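Local coordinates for protein malonyl CoA reductase (malonate semialdehyde-forming) (Sulfolobus tokodaii, PDB 2EP5) that probably reduces malonyl-CoA to malonate semialdehyde with NADPH, as a member of the aspartate-semialdehyde dehydrogenase family, at residues K169-I174 with N228-V233; V247-T252 with N317-L322; K263-F268 with I285-E290. One frame throughout, in Å; residues are numbered along the deposited sequence.

Contact 1. Residues K169-I174 with N228-V233; sequences KSKIII and NLDSTV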
loop_
_atom_site.group_PDB
_atom_site.type_symbol
_atom_site.label_atom_id
_atom_site.label_comp_id
_atom_site.label_asym_id
_atom_site.label_seq_id
_atom_site.Cartn_x
_atom_site.Cartn_y
_atom_site.Cartn_z
ATOM N N LYS A 169 -27.454 25.714 -14.672
ATOM C CA LYS A 169 -28.855 25.442 -14.368
ATOM C C LYS A 169 -28.990 24.063 -13.730
ATOM O O LYS A 169 -29.642 23.174 -14.288
ATOM C CB LYS A 169 -29.700 25.473 -15.643
ATOM C CG LYS A 169 -29.606 26.734 -16.477
ATOM C CD LYS A 169 -30.408 26.523 -17.755
ATOM C CE LYS A 169 -30.199 27.616 -18.791
ATOM N NZ LYS A 169 -30.790 27.197 -20.099
ATOM N N SER A 170 -28.378 23.878 -12.567
ATOM C CA SER A 170 -28.447 22.590 -11.895
ATOM C C SER A 170 -27.853 22.656 -10.504
ATOM O O SER A 170 -27.375 23.703 -10.060
ATOM C CB SER A 170 -27.658 21.548 -12.680
ATOM O OG SER A 170 -26.266 21.743 -12.476
ATOM N N LYS A 171 -27.904 21.519 -9.821
ATOM C CA LYS A 171 -27.316 21.378 -8.500
ATOM C C LYS A 171 -26.130 20.456 -8.782
ATOM O O LYS A 171 -26.296 19.318 -9.246
ATOM C CB LYS A 171 -28.299 20.733 -7.518
ATOM C CG LYS A 171 -27.708 20.400 -6.146
ATOM C CD LYS A 171 -27.198 21.638 -5.403
ATOM C CE LYS A 171 -26.358 21.251 -4.183
ATOM N NZ LYS A 171 -25.838 22.432 -3.433
ATOM N N ILE A 172 -24.933 20.972 -8.534
ATOM C CA ILE A 172 -23.703 20.235 -8.785
ATOM C C ILE A 172 -23.202 19.493 -7.567
ATOM O O ILE A 172 -22.806 20.117 -6.584
ATOM C CB ILE A 172 -22.579 21.187 -9.247
ATOM C CG1 ILE A 172 -22.974 21.841 -10.570
ATOM C CG2 ILE A 172 -21.269 20.422 -9.385
ATOM C CD1 ILE A 172 -22.177 23.052 -10.900
ATOM N N ILE A 173 -23.222 18.162 -7.640
ATOM C CA ILE A 173 -22.728 17.324 -6.558
ATOM C C ILE A 173 -21.366 16.782 -6.986
ATOM O O ILE A 173 -21.237 16.169 -8.051
ATOM C CB ILE A 173 -23.651 16.120 -6.280
ATOM C CG1 ILE A 173 -25.054 16.606 -5.875
ATOM C CG2 ILE A 173 -23.033 15.248 -5.184
ATOM C CD1 ILE A 173 -25.106 17.350 -4.546
ATOM N N ILE A 174 -20.353 17.001 -6.160
ATOM C CA ILE A 174 -19.020 16.530 -6.496
ATOM C C ILE A 174 -18.305 15.785 -5.374
ATOM O O ILE A 174 -18.305 16.208 -4.224
ATOM C CB ILE A 174 -18.101 17.700 -6.924
ATOM C CG1 ILE A 174 -18.698 18.433 -8.123
ATOM C CG2 ILE A 174 -16.733 17.167 -7.296
ATOM C CD1 ILE A 174 -18.038 19.779 -8.405
ATOM N N ASN A 228 -23.039 31.243 -11.854
ATOM C CA ASN A 228 -23.966 30.726 -10.858
ATOM C C ASN A 228 -23.830 29.211 -10.749
ATOM O O ASN A 228 -24.452 28.466 -11.509
ATOM C CB ASN A 228 -25.407 31.082 -11.226
ATOM C CG ASN A 228 -26.410 30.563 -10.206
ATOM O OD1 ASN A 228 -26.546 29.349 -10.001
ATOM N ND2 ASN A 228 -27.115 31.483 -9.555
ATOM N N LEU A 229 -23.011 28.756 -9.809
ATOM C CA LEU A 229 -22.815 27.326 -9.622
ATOM C C LEU A 229 -23.125 26.916 -8.192
ATOM O O LEU A 229 -22.412 27.280 -7.251
ATOM C CB LEU A 229 -21.379 26.932 -9.985
ATOM C CG LEU A 229 -20.982 27.105 -11.458
ATOM C CD1 LEU A 229 -19.499 26.873 -11.613
ATOM C CD2 LEU A 229 -21.772 26.143 -12.341
ATOM N N ASP A 230 -24.211 26.172 -8.028
ATOM C CA ASP A 230 -24.600 25.705 -6.715
ATOM C C ASP A 230 -24.006 24.312 -6.546
ATOM O O ASP A 230 -24.651 23.305 -6.832
ATOM C CB ASP A 230 -26.129 25.676 -6.598
ATOM C CG ASP A 230 -26.604 25.089 -5.282
ATOM O OD1 ASP A 230 -25.868 25.195 -4.273
ATOM O OD2 ASP A 230 -27.719 24.527 -5.250
ATOM N N SER A 231 -22.765 24.255 -6.084
ATOM C CA SER A 231 -22.119 22.968 -5.912
ATOM C C SER A 231 -21.837 22.555 -4.476
ATOM O O SER A 231 -21.474 23.375 -3.638
ATOM C CB SER A 231 -20.823 22.921 -6.736
ATOM O OG SER A 231 -20.171 24.177 -6.744
ATOM N N THR A 232 -22.027 21.267 -4.207
ATOM C CA THR A 232 -21.765 20.692 -2.893
ATOM C C THR A 232 -20.679 19.635 -3.134
ATOM O O THR A 232 -20.851 18.713 -3.937
ATOM C CB THR A 232 -23.045 20.050 -2.296
ATOM O OG1 THR A 232 -23.975 21.085 -1.960
ATOM C CG2 THR A 232 -22.726 19.254 -1.042
ATOM N N VAL A 233 -19.553 19.775 -2.451
ATOM C CA VAL A 233 -18.469 18.836 -2.675
ATOM C C VAL A 233 -17.960 18.124 -1.444
ATOM O O VAL A 233 -17.969 18.667 -0.344
ATOM C CB VAL A 233 -17.288 19.535 -3.437
ATOM C CG1 VAL A 233 -17.583 21.029 -3.590
ATOM C CG2 VAL A 233 -15.967 19.310 -2.734
#

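Contact 2. Residues V247-T252 with N317-L322; sequences VINIVT and NNVLRL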
loop_
_atom_site.group_PDB
_atom_site.type_symbol
_atom_site.label_atom_id
_atom_site.label_comp_id
_atom_site.label_asym_id
_atom_site.label_seq_id
_atom_site.Cartn_x
_atom_site.Cartn_y
_atom_site.Cartn_z
ATOM N N VAL A 247 -15.733 12.786 -9.134
ATOM C CA VAL A 247 -16.985 12.262 -9.656
ATOM C C VAL A 247 -17.926 13.455 -9.657
ATOM O O VAL A 247 -18.301 13.970 -8.598
ATOM C CB VAL A 247 -17.583 11.163 -8.760
ATOM C CG1 VAL A 247 -18.903 10.675 -9.350
ATOM C CG2 VAL A 247 -16.607 10.019 -8.638
ATOM N N ILE A 248 -18.291 13.898 -10.854
ATOM C CA ILE A 248 -19.158 15.045 -11.013
ATOM C C ILE A 248 -20.571 14.643 -11.419
ATOM O O ILE A 248 -20.768 13.891 -12.376
ATOM C CB ILE A 248 -18.555 16.024 -12.059
ATOM C CG1 ILE A 248 -17.152 16.453 -11.597
ATOM C CG2 ILE A 248 -19.466 17.252 -12.247
ATOM C CD1 ILE A 248 -16.403 17.331 -12.588
ATOM N N ASN A 249 -21.551 15.130 -10.662
ATOM C CA ASN A 249 -22.952 14.853 -10.952
ATOM C C ASN A 249 -23.708 16.159 -11.139
ATOM O O ASN A 249 -23.952 16.887 -10.177
ATOM C CB ASN A 249 -23.614 14.056 -9.827
ATOM C CG ASN A 249 -23.138 12.616 -9.766
ATOM O OD1 ASN A 249 -22.093 12.318 -9.192
ATOM N ND2 ASN A 249 -23.903 11.716 -10.371
ATOM N N ILE A 250 -24.060 16.463 -12.381
ATOM C CA ILE A 250 -24.807 17.676 -12.652
ATOM C C ILE A 250 -26.294 17.314 -12.599
ATOM O O ILE A 250 -26.862 16.824 -13.581
ATOM C CB ILE A 250 -24.426 18.253 -14.028
ATOM C CG1 ILE A 250 -22.930 18.598 -14.033
ATOM C CG2 ILE A 250 -25.254 19.491 -14.329
ATOM C CD1 ILE A 250 -22.433 19.241 -15.322
ATOM N N VAL A 251 -26.903 17.538 -11.434
ATOM C CA VAL A 251 -28.323 17.233 -11.211
ATOM C C VAL A 251 -29.201 18.300 -11.847
ATOM O O VAL A 251 -29.321 19.406 -11.331
ATOM C CB VAL A 251 -28.650 17.158 -9.696
ATOM C CG1 VAL A 251 -30.069 16.626 -9.488
ATOM C CG2 VAL A 251 -27.621 16.269 -8.989
ATOM N N THR A 252 -29.831 17.951 -12.963
ATOM C CA THR A 252 -30.675 18.893 -13.685
ATOM C C THR A 252 -31.645 18.185 -14.625
ATOM O O THR A 252 -31.405 17.053 -15.030
ATOM C CB THR A 252 -29.801 19.852 -14.523
ATOM O OG1 THR A 252 -30.637 20.686 -15.329
ATOM C CG2 THR A 252 -28.846 19.059 -15.421
ATOM N N ASN A 317 -31.748 9.747 -15.162
ATOM C CA ASN A 317 -32.839 10.658 -14.847
ATOM C C ASN A 317 -32.392 11.860 -14.023
ATOM O O ASN A 317 -31.862 11.713 -12.919
ATOM C CB ASN A 317 -33.961 9.926 -14.102
ATOM C CG ASN A 317 -35.198 10.797 -13.917
ATOM O OD1 ASN A 317 -35.874 11.151 -14.888
ATOM N ND2 ASN A 317 -35.492 11.157 -12.670
ATOM N N ASN A 318 -32.606 13.047 -14.578
ATOM C CA ASN A 318 -32.271 14.299 -13.906
ATOM C C ASN A 318 -30.788 14.434 -13.518
ATOM O O ASN A 318 -30.458 15.125 -12.554
ATOM C CB ASN A 318 -33.174 14.448 -12.669
ATOM C CG ASN A 318 -33.157 15.855 -12.075
ATOM O OD1 ASN A 318 -33.062 16.850 -12.794
ATOM N ND2 ASN A 318 -33.276 15.939 -10.754
ATOM N N VAL A 319 -29.891 13.792 -14.263
ATOM C CA VAL A 319 -28.473 13.900 -13.935
ATOM C C VAL A 319 -27.474 13.457 -15.005
ATOM O O VAL A 319 -27.628 12.415 -15.655
ATOM C CB VAL A 319 -28.141 13.134 -12.626
ATOM C CG1 VAL A 319 -28.402 11.650 -12.807
ATOM C CG2 VAL A 319 -26.685 13.381 -12.230
ATOM N N LEU A 320 -26.441 14.275 -15.170
ATOM C CA LEU A 320 -25.374 14.001 -16.115
ATOM C C LEU A 320 -24.175 13.688 -15.242
ATOM O O LEU A 320 -23.728 14.544 -14.469
ATOM C CB LEU A 320 -25.069 15.236 -16.960
ATOM C CG LEU A 320 -24.185 15.121 -18.211
ATOM C CD1 LEU A 320 -23.172 16.256 -18.189
ATOM C CD2 LEU A 320 -23.483 13.779 -18.280
ATOM N N ARG A 321 -23.665 12.466 -15.341
ATOM C CA ARG A 321 -22.510 12.092 -14.538
ATOM C C ARG A 321 -21.254 11.895 -15.372
ATOM O O ARG A 321 -21.322 11.546 -16.550
ATOM C CB ARG A 321 -22.766 10.807 -13.748
ATOM C CG ARG A 321 -21.600 10.499 -12.806
ATOM C CD ARG A 321 -21.388 9.022 -12.601
ATOM N NE ARG A 321 -21.291 8.291 -13.863
ATOM C CZ ARG A 321 -21.424 6.973 -13.953
ATOM N NH1 ARG A 321 -21.647 6.261 -12.859
ATOM N NH2 ARG A 321 -21.381 6.372 -15.133
ATOM N N LEU A 322 -20.106 12.113 -14.743
ATOM C CA LEU A 322 -18.830 11.938 -15.412
ATOM C C LEU A 322 -17.703 11.876 -14.393
ATOM O O LEU A 322 -17.818 12.423 -13.294
ATOM C CB LEU A 322 -18.593 13.068 -16.425
ATOM C CG LEU A 322 -18.449 14.524 -15.984
ATOM C CD1 LEU A 322 -17.062 14.761 -15.400
ATOM C CD2 LEU A 322 -18.647 15.425 -17.184
#

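Contact 3. Residues K263-F268 with I285-E290; sequences KTLKNF and IIVRDE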
loop_
_atom_site.group_PDB
_atom_site.type_symbol
_atom_site.label_atom_id
_atom_site.label_comp_id
_atom_site.label_asym_id
_atom_site.label_seq_id
_atom_site.Cartn_x
_atom_site.Cartn_y
_atom_site.Cartn_z
ATOM N N LYS A 263 -18.423 14.762 -27.664
ATOM C CA LYS A 263 -17.796 15.450 -28.780
ATOM C C LYS A 263 -17.242 16.813 -28.353
ATOM O O LYS A 263 -16.109 17.163 -28.685
ATOM C CB LYS A 263 -18.807 15.636 -29.915
ATOM C CG LYS A 263 -18.244 16.341 -31.146
ATOM C CD LYS A 263 -19.340 16.696 -32.163
ATOM C CE LYS A 263 -20.039 15.457 -32.717
ATOM N NZ LYS A 263 -21.161 15.818 -33.637
ATOM N N THR A 264 -18.042 17.572 -27.610
ATOM C CA THR A 264 -17.636 18.899 -27.156
ATOM C C THR A 264 -16.379 18.855 -26.286
ATOM O O THR A 264 -15.489 19.694 -26.429
ATOM C CB THR A 264 -18.785 19.594 -26.364
ATOM O OG1 THR A 264 -19.946 19.708 -27.200
ATOM C CG2 THR A 264 -18.362 20.986 -25.912
ATOM N N LEU A 265 -16.307 17.874 -25.394
ATOM C CA LEU A 265 -15.158 17.733 -24.504
ATOM C C LEU A 265 -13.885 17.307 -25.234
ATOM O O LEU A 265 -12.807 17.829 -24.956
ATOM C CB LEU A 265 -15.462 16.716 -23.400
ATOM C CG LEU A 265 -16.658 16.968 -22.478
ATOM C CD1 LEU A 265 -16.857 15.756 -21.589
ATOM C CD2 LEU A 265 -16.428 18.217 -21.639
ATOM N N LYS A 266 -14.008 16.358 -26.160
ATOM C CA LYS A 266 -12.846 15.870 -26.897
ATOM C C LYS A 266 -12.322 16.898 -27.892
ATOM O O LYS A 266 -11.147 16.888 -28.249
ATOM C CB LYS A 266 -13.186 14.564 -27.633
ATOM C CG LYS A 266 -14.170 14.719 -28.776
ATOM C CD LYS A 266 -14.547 13.376 -29.392
ATOM C CE LYS A 266 -13.401 12.751 -30.189
ATOM N NZ LYS A 266 -12.243 12.327 -29.349
ATOM N N ASN A 267 -13.201 17.787 -28.336
ATOM C CA ASN A 267 -12.826 18.825 -29.286
ATOM C C ASN A 267 -12.525 20.153 -28.609
ATOM O O ASN A 267 -12.270 21.146 -29.288
ATOM C CB ASN A 267 -13.948 19.043 -30.302
ATOM C CG ASN A 267 -14.027 17.939 -31.333
ATOM O OD1 ASN A 267 -15.010 17.843 -32.065
ATOM N ND2 ASN A 267 -12.987 17.103 -31.405
ATOM N N PHE A 268 -12.556 20.184 -27.281
ATOM C CA PHE A 268 -12.291 21.434 -26.579
ATOM C C PHE A 268 -10.860 21.923 -26.731
ATOM O O PHE A 268 -9.917 21.260 -26.295
ATOM C CB PHE A 268 -12.601 21.311 -25.089
ATOM C CG PHE A 268 -12.410 22.601 -24.328
ATOM C CD1 PHE A 268 -13.194 23.719 -24.618
ATOM C CD2 PHE A 268 -11.443 22.701 -23.326
ATOM C CE1 PHE A 268 -13.019 24.921 -23.919
ATOM C CE2 PHE A 268 -11.259 23.893 -22.622
ATOM C CZ PHE A 268 -12.048 25.006 -22.919
ATOM N N ILE A 285 -8.512 18.032 -22.861
ATOM C CA ILE A 285 -9.461 17.082 -22.312
ATOM C C ILE A 285 -9.485 15.823 -23.166
ATOM O O ILE A 285 -9.697 15.885 -24.375
ATOM C CB ILE A 285 -10.888 17.665 -22.265
ATOM C CG1 ILE A 285 -10.907 18.953 -21.429
ATOM C CG2 ILE A 285 -11.843 16.628 -21.683
ATOM C CD1 ILE A 285 -12.232 19.730 -21.493
ATOM N N ILE A 286 -9.249 14.681 -22.533
ATOM C CA ILE A 286 -9.265 13.401 -23.228
ATOM C C ILE A 286 -10.486 12.616 -22.760
ATOM O O ILE A 286 -10.746 12.522 -21.555
ATOM C CB ILE A 286 -8.014 12.559 -22.899
ATOM C CG1 ILE A 286 -6.759 13.253 -23.424
ATOM C CG2 ILE A 286 -8.149 11.161 -23.495
ATOM C CD1 ILE A 286 -5.461 12.593 -22.966
ATOM N N VAL A 287 -11.238 12.061 -23.706
ATOM C CA VAL A 287 -12.413 11.267 -23.357
ATOM C C VAL A 287 -12.125 9.786 -23.598
ATOM O O VAL A 287 -11.644 9.389 -24.663
ATOM C CB VAL A 287 -13.651 11.700 -24.178
ATOM C CG1 VAL A 287 -14.827 10.799 -23.858
ATOM C CG2 VAL A 287 -14.012 13.149 -23.854
ATOM N N ARG A 288 -12.407 8.971 -22.591
ATOM C CA ARG A 288 -12.188 7.536 -22.679
ATOM C C ARG A 288 -13.517 6.799 -22.821
ATOM O O ARG A 288 -14.463 7.078 -22.089
ATOM C CB ARG A 288 -11.449 7.059 -21.431
ATOM C CG ARG A 288 -9.965 7.319 -21.496
ATOM C CD ARG A 288 -9.336 6.302 -22.409
ATOM N NE ARG A 288 -8.265 6.837 -23.232
ATOM C CZ ARG A 288 -7.639 6.126 -24.162
ATOM N NH1 ARG A 288 -7.993 4.862 -24.370
ATOM N NH2 ARG A 288 -6.667 6.675 -24.885
ATOM N N ASP A 289 -13.586 5.864 -23.767
ATOM C CA ASP A 289 -14.807 5.099 -23.980
ATOM C C ASP A 289 -14.896 3.881 -23.063
ATOM O O ASP A 289 -15.993 3.431 -22.731
ATOM C CB ASP A 289 -14.908 4.628 -25.432
ATOM C CG ASP A 289 -14.966 5.775 -26.421
ATOM O OD1 ASP A 289 -15.688 6.762 -26.157
ATOM O OD2 ASP A 289 -14.298 5.682 -27.472
ATOM N N GLU A 290 -13.750 3.337 -22.661
ATOM C CA GLU A 290 -13.761 2.168 -21.791
ATOM C C GLU A 290 -14.338 2.505 -20.416
ATOM O O GLU A 290 -13.932 3.469 -19.770
ATOM C CB GLU A 290 -12.357 1.557 -21.670
ATOM C CG GLU A 290 -11.208 2.550 -21.652
ATOM C CD GLU A 290 -10.902 3.126 -23.015
ATOM O OE1 GLU A 290 -10.563 2.352 -23.932
ATOM O OE2 GLU A 290 -10.999 4.356 -23.170
#

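Contact 1. Residues K169-I174 with N228-V233
The amino group of K171 carries the polar side of this contact, reaching across from one strand to two side chains of the next. Its CG stands anti to the backbone N (chi1 173°), and a bend at chi2 (61°) turns the chain over the sheet. NZ thus donates to T232 OG1 at 2.7 Å. It also forms a salt bridge with D230, 2.9 Å from OD1, an oxygen it meets 51° above the carboxylate plane. I173 lies on the same face, its CD1 branch beside CB of T232 and pointing the same way.

The opposite face is apolar apart from S231. I172 sets its CB against CB of S231, 3.5 Å away, while its extended CG1 branch carries CD1 obliquely onto L229 CD2 at 3.4 Å. One step on, I174 CB and V233 CB are 4.0 Å apart.

Between the faces runs a parallel backbone ladder. I172 N donates to D230 O at 2.9 Å from above the carbonyl plane; T232 N returns a bond of 2.8 Å to I172 O nearly along the C=O axis, and I174 N then donates to T232 O.

Further out, the second subunit completes the polar cluster: N317 of that subunit receives a bond from K171 NZ through its O and bonds D230 OD2 through its ND2, and E316 of the same subunit bonds T232 OG1. The D230 carboxylate would probably help keep the lysine charged. Helix 204-215, which lies between the two strands in sequence, packs on S231 and V233, beside helix 164-168 under I172 and L229. Parallel neighbouring strands joined through a helix on one face make a beta-alpha-beta crossover, here in the dimerisation domain of the semialdehyde dehydrogenases, with its other face turned to the partner subunit.

Contact 2. Residues V247-T252 with N317-L322
The amide of N249 and the guanidinium of R321 belong to cross-strand neighbours pointing the same way, yet their planes stand 67° apart and do not stack. The amide meets the aliphatic part of the arginine instead, N249 ND2 lying 3.6 Å from R321 CG, and it also touches CG2 of V319. Bends in the arginine chain lead the guanidinium away from N249, so that NH2 bonds R312 O and NH1 bonds T234 OG1 of the second subunit. The side chain of N318 lies at the end of the strand pair, its CG anti to the backbone N, beside V251 and T252.

N318 holds a left-handed backbone conformation (phi 58°), from which its O receives T252 N at 2.9 Å in a bent bond, the donor well above the carbonyl plane. A valine here would remove the carboxamide that lies beside V251 and T252, and its branched CB would probably disturb the left-handed backbone that presents O to T252.

Two hydrogen-bonded pairs make up the regular antiparallel ladder. I248 N donates to L322 O at 2.9 Å, almost along the C=O axis, and L322 N answers to I248 O at 3.0 Å; I250 and L320 repeat the exchange. On the face of these four residues L322 places CG in the crowded position between N and the carbonyl carbon (chi1 64°), which brings L322 CD1 alongside I248, 3.9 Å from I248 CD1. I250 CD1 and L320 CD1 approach to 4.2 Å.

That apolar face is covered by helices 151-160 and 164-168, which pack on I248 and I250 respectively. The other, bearing N249, V319 and R321, faces the second subunit. The chemistry is therefore divided: backbone bonds fix the strand pairing, aliphatic groups fill the domain interior, and the buried arginine charge is met by oxygens that include one from the partner chain.

Contact 3. Residues K263-F268 with I285-E290
I285 is the main bump of this interface, filling a hollow formed by the last turn of helix 258-266 and the residues just beyond it. Its CB sits over the carbonyl of L265, 3.3 Å from the O, and its two branches spread to either part of the hollow. CG2, anti to the backbone N, rests 4.0 Å from L265 CB. CG1 takes the position anti to the carbonyl carbon, and an extended chi2 (171°) pushes CD1 the other way, toward F268.

There the methyl meets the phenyl group where it leaves the backbone: CD1 is 3.6 Å from F268 CD2 and 3.9 Å from F268 CB. The approach is oblique to the ring. F268 sends its CG anti to the backbone N (chi1 -177°), so that the ring stands beside the isoleucine.

V287, two residues along the strand, provides a second and smaller knob. Its CG2 methyl enters between neighbouring residues of the helix, 3.9 Å from L265 CB on one side and 4.1 Å from K266 CB on the other. The lysine thus contributes only the root of its side chain.

The packing is apolar, and the helix end supplies its own polar bonds. N267 N closes a turn onto K263 O at 3.0 Å, and F268 N makes a weak bond to the same L265 O that I285 covers.

Strand alternation sends I286 away from the helix, onto A302 and E303 of helix 302-305. Strand 285-287 forms one edge of the mixed sheet within this chain and bonds to 308-316 through I286 and R288, with I285 touching V308 and V310. L265 continues the packing onto I313 of that neighbouring strand, so the helix end packs on one face of the sheet at its border, and F268 just beyond it reaches E123 and I124 of helix 122-125.

All three contacts reach the mixed sheet of the dimerisation domain. Contacts 1 and 2 are buried and adjoin: strands 171-178 and 244-251 are neighbours, bonded through I173 O and N249 N, so parallel pairing passes into antiparallel. Both touch the second subunit, and they do so reciprocally, K171 and D230 of contact 1 bonding N317 in the partner's contact 2. Contact 3, about 17 Å from contact 2 between centres, lies at the end of the sheet away from strand 230-237, partly buried and touched by no other chain of the assembly. Backbone ladders and charged groups accordingly mark the first two, whereas helix-to-strand packing of aliphatic and aromatic groups makes the third.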